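Local coordinates for protein of unknown function with cystatin-like fold (Xanthomonas campestris pv. campestris, PDB 3G8Z) that is of unknown function but adopts a cystatin-like fold with a SnoaL-like domain, the family that includes polyketide cyclases, at residues A[100-105]-A[117-122]. Sequence-based numbering, arbitrary orientation.
Sequences AITLEF and AGVDLL
Leu103 and Phe105 both hold CG between the backbone N and the carbonyl carbon (chi1 50° and 61°), which brings their ends to Gly118 on the neighbouring strand, Leu103 CD1 against the glycine carbonyl. The Phe105 ring turns an edge to that glycine, its CE2 3.9 Å from Gly118 CA, and Leu103 CD1 lies in the ring plane, also at the edge. Having no CB, Gly118 lets the ring edge and Leu103 CD1 close directly onto the strand. Leu103 CD2 reaches on to Asp120, crossing its side chain at about a right angle, 3.6 Å from OD1. Farther along, Ile101 CD1 meets Leu122 CD1 at 3.7 Å, and both residues pack under helix 22-35. On the opposite face, small Ala100 leaves room for both methyls of Leu121 and for Val119 CG1; Thr102 and Val119 there also pack against the second subunit.

Four backbone hydrogen bonds join the antiparallel strands of this hairpin. Ile101 N to Asp120 O is nearly straight (2.8 Å, 167° at the hydrogen), whereas Gly118 N sits above the carbonyl plane of Leu103, not on a lone pair. Asp120 places a buried carboxylate among Leu103 and other aliphatic groups on the helix-covered face, its OD2 hydrogen-bonded to a bound glycerol, probably from the crystallisation liquor, which may nevertheless mark a pocket for a polar ligand.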
ATOM      1  N   ALA A 100       1.569   3.019   4.668  1.00 20.66           N
ATOM      2  CA  ALA A 100       0.726   3.242   3.485  1.00 20.26           C
ATOM      3  C   ALA A 100      -0.164   4.428   3.719  1.00 20.46           C
ATOM      4  O   ALA A 100      -0.788   4.571   4.790  1.00 20.77           O
ATOM      5  CB  ALA A 100      -0.115   2.030   3.137  1.00 20.58           C
ATOM      6  N   ILE A 101      -0.181   5.310   2.727  1.00 21.03           N
ATOM      7  CA  ILE A 101      -1.055   6.456   2.752  1.00 20.21           C
ATOM      8  C   ILE A 101      -1.995   6.335   1.580  1.00 20.59           C
ATOM      9  O   ILE A 101      -1.553   6.350   0.439  1.00 21.18           O
ATOM     10  CB  ILE A 101      -0.287   7.784   2.638  1.00 20.43           C
ATOM     11  CG1 ILE A 101       0.903   7.774   3.613  1.00 22.64           C
ATOM     12  CG2 ILE A 101      -1.263   8.963   2.900  1.00 17.95           C
ATOM     13  CD1 ILE A 101       2.175   8.388   3.089  1.00 23.29           C
ATOM     14  N   THR A 102      -3.293   6.231   1.870  1.00 19.95           N
ATOM     15  CA  THR A 102      -4.316   6.222   0.865  1.00 20.45           C
ATOM     16  C   THR A 102      -4.666   7.669   0.593  1.00 21.03           C
ATOM     17  O   THR A 102      -4.744   8.483   1.519  1.00 20.89           O
ATOM     18  CB  THR A 102      -5.585   5.437   1.312  1.00 20.58           C
ATOM     19  OG1 THR A 102      -5.957   5.858   2.626  1.00 20.26           O
ATOM     20  CG2 THR A 102      -5.290   3.947   1.339  1.00 21.56           C
ATOM     21  N   LEU A 103      -4.880   7.985  -0.673  1.00 21.59           N
ATOM     22  CA  LEU A 103      -5.002   9.359  -1.071  1.00 21.94           C
ATOM     23  C   LEU A 103      -5.669   9.519  -2.412  1.00 22.63           C
ATOM     24  O   LEU A 103      -6.025   8.540  -3.094  1.00 21.13           O
ATOM     25  CB  LEU A 103      -3.624  10.035  -1.041  1.00 22.36           C
ATOM     26  CG  LEU A 103      -2.487   9.333  -1.756  1.00 22.26           C
ATOM     27  CD1 LEU A 103      -2.668   9.521  -3.266  1.00 23.71           C
ATOM     28  CD2 LEU A 103      -1.109   9.830  -1.247  1.00 21.42           C
ATOM     29  N   GLU A 104      -5.907  10.776  -2.744  1.00 23.62           N
ATOM     30  CA  GLU A 104      -6.382  11.166  -4.050  1.00 24.80           C
ATOM     31  C   GLU A 104      -5.370  12.112  -4.654  1.00 24.99           C
ATOM     32  O   GLU A 104      -4.852  13.011  -3.976  1.00 24.41           O
ATOM     33  CB  GLU A 104      -7.725  11.888  -3.946  1.00 24.94           C
ATOM     34  CG  GLU A 104      -8.324  12.221  -5.300  1.00 26.81           C
ATOM     35  CD  GLU A 104      -9.431  13.243  -5.228  1.00 29.59           C
ATOM     36  OE1 GLU A 104      -9.179  14.391  -4.754  1.00 33.68           O
ATOM     37  OE2 GLU A 104     -10.550  12.894  -5.671  1.00 35.48           O
ATOM     38  N   PHE A 105      -5.063  11.927  -5.929  1.00 24.89           N
ATOM     39  CA  PHE A 105      -4.263  12.932  -6.570  1.00 26.05           C
ATOM     40  C   PHE A 105      -4.935  13.459  -7.815  1.00 25.50           C
ATOM     41  O   PHE A 105      -5.844  12.830  -8.364  1.00 24.20           O
ATOM     42  CB  PHE A 105      -2.825  12.464  -6.777  1.00 28.46           C
ATOM     43  CG  PHE A 105      -2.689  11.278  -7.631  1.00 29.31           C
ATOM     44  CD1 PHE A 105      -2.557  11.414  -8.992  1.00 32.35           C
ATOM     45  CD2 PHE A 105      -2.652  10.004  -7.071  1.00 31.99           C
ATOM     46  CE1 PHE A 105      -2.410  10.293  -9.816  1.00 33.10           C
ATOM     47  CE2 PHE A 105      -2.519   8.883  -7.869  1.00 32.05           C
ATOM     48  CZ  PHE A 105      -2.401   9.018  -9.255  1.00 33.23           C
ATOM     49  N   ALA A 117      -7.760   7.920  -7.222  1.00 22.95           N
ATOM     50  CA  ALA A 117      -7.195   7.352  -6.017  1.00 22.47           C
ATOM     51  C   ALA A 117      -5.755   6.896  -6.231  1.00 22.69           C
ATOM     52  O   ALA A 117      -5.353   6.536  -7.335  1.00 22.53           O
ATOM     53  CB  ALA A 117      -8.051   6.157  -5.546  1.00 23.04           C
ATOM     54  N   GLY A 118      -4.989   6.895  -5.155  1.00 22.11           N
ATOM     55  CA  GLY A 118      -3.640   6.330  -5.170  1.00 22.02           C
ATOM     56  C   GLY A 118      -3.256   5.853  -3.796  1.00 20.81           C
ATOM     57  O   GLY A 118      -3.987   6.067  -2.828  1.00 20.69           O
ATOM     58  N   VAL A 119      -2.101   5.209  -3.703  1.00 20.80           N
ATOM     59  CA  VAL A 119      -1.516   4.857  -2.418  1.00 21.03           C
ATOM     60  C   VAL A 119      -0.031   5.146  -2.514  1.00 21.18           C
ATOM     61  O   VAL A 119       0.592   4.779  -3.494  1.00 21.05           O
ATOM     62  CB  VAL A 119      -1.715   3.351  -2.069  1.00 21.15           C
ATOM     63  CG1 VAL A 119      -1.185   3.010  -0.636  1.00 21.54           C
ATOM     64  CG2 VAL A 119      -3.184   2.950  -2.194  1.00 21.67           C
ATOM     65  N   ASP A 120       0.508   5.854  -1.522  1.00 21.05           N
ATOM     66  CA  ASP A 120       1.950   6.019  -1.385  1.00 21.73           C
ATOM     67  C   ASP A 120       2.420   5.081  -0.326  1.00 20.07           C
ATOM     68  O   ASP A 120       1.855   5.061   0.766  1.00 19.58           O
ATOM     69  CB  ASP A 120       2.328   7.424  -0.969  1.00 21.93           C
ATOM     70  CG  ASP A 120       2.209   8.409  -2.073  1.00 26.46           C
ATOM     71  OD1 ASP A 120       1.486   8.116  -3.069  1.00 30.13           O
ATOM     72  OD2 ASP A 120       2.825   9.501  -1.934  1.00 29.32           O
ATOM     73  N   LEU A 121       3.431   4.281  -0.647  1.00 19.91           N
ATOM     74  CA  LEU A 121       4.070   3.424   0.337  1.00 20.03           C
ATOM     75  C   LEU A 121       5.442   4.001   0.665  1.00 20.56           C
ATOM     76  O   LEU A 121       6.262   4.184  -0.227  1.00 19.29           O
ATOM     77  CB  LEU A 121       4.209   1.977  -0.163  1.00 20.41           C
ATOM     78  CG  LEU A 121       3.140   0.951   0.279  1.00 21.25           C
ATOM     79  CD1 LEU A 121       3.222   0.689   1.770  1.00 21.78           C
ATOM     80  CD2 LEU A 121       1.753   1.438  -0.082  1.00 21.31           C
ATOM     81  N   LEU A 122       5.677   4.296   1.944  1.00 20.52           N
ATOM     82  CA  LEU A 122       6.952   4.851   2.392  1.00 20.49           C
ATOM     83  C   LEU A 122       7.601   3.889   3.352  1.00 20.81           C
ATOM     84  O   LEU A 122       6.924   3.370   4.256  1.00 20.15           O
ATOM     85  CB  LEU A 122       6.761   6.185   3.136  1.00 20.36           C
ATOM     86  CG  LEU A 122       5.911   7.266   2.461  1.00 22.09           C
ATOM     87  CD1 LEU A 122       5.819   8.506   3.360  1.00 19.58           C
ATOM     88  CD2 LEU A 122       6.443   7.622   1.102  1.00 23.35           C
TER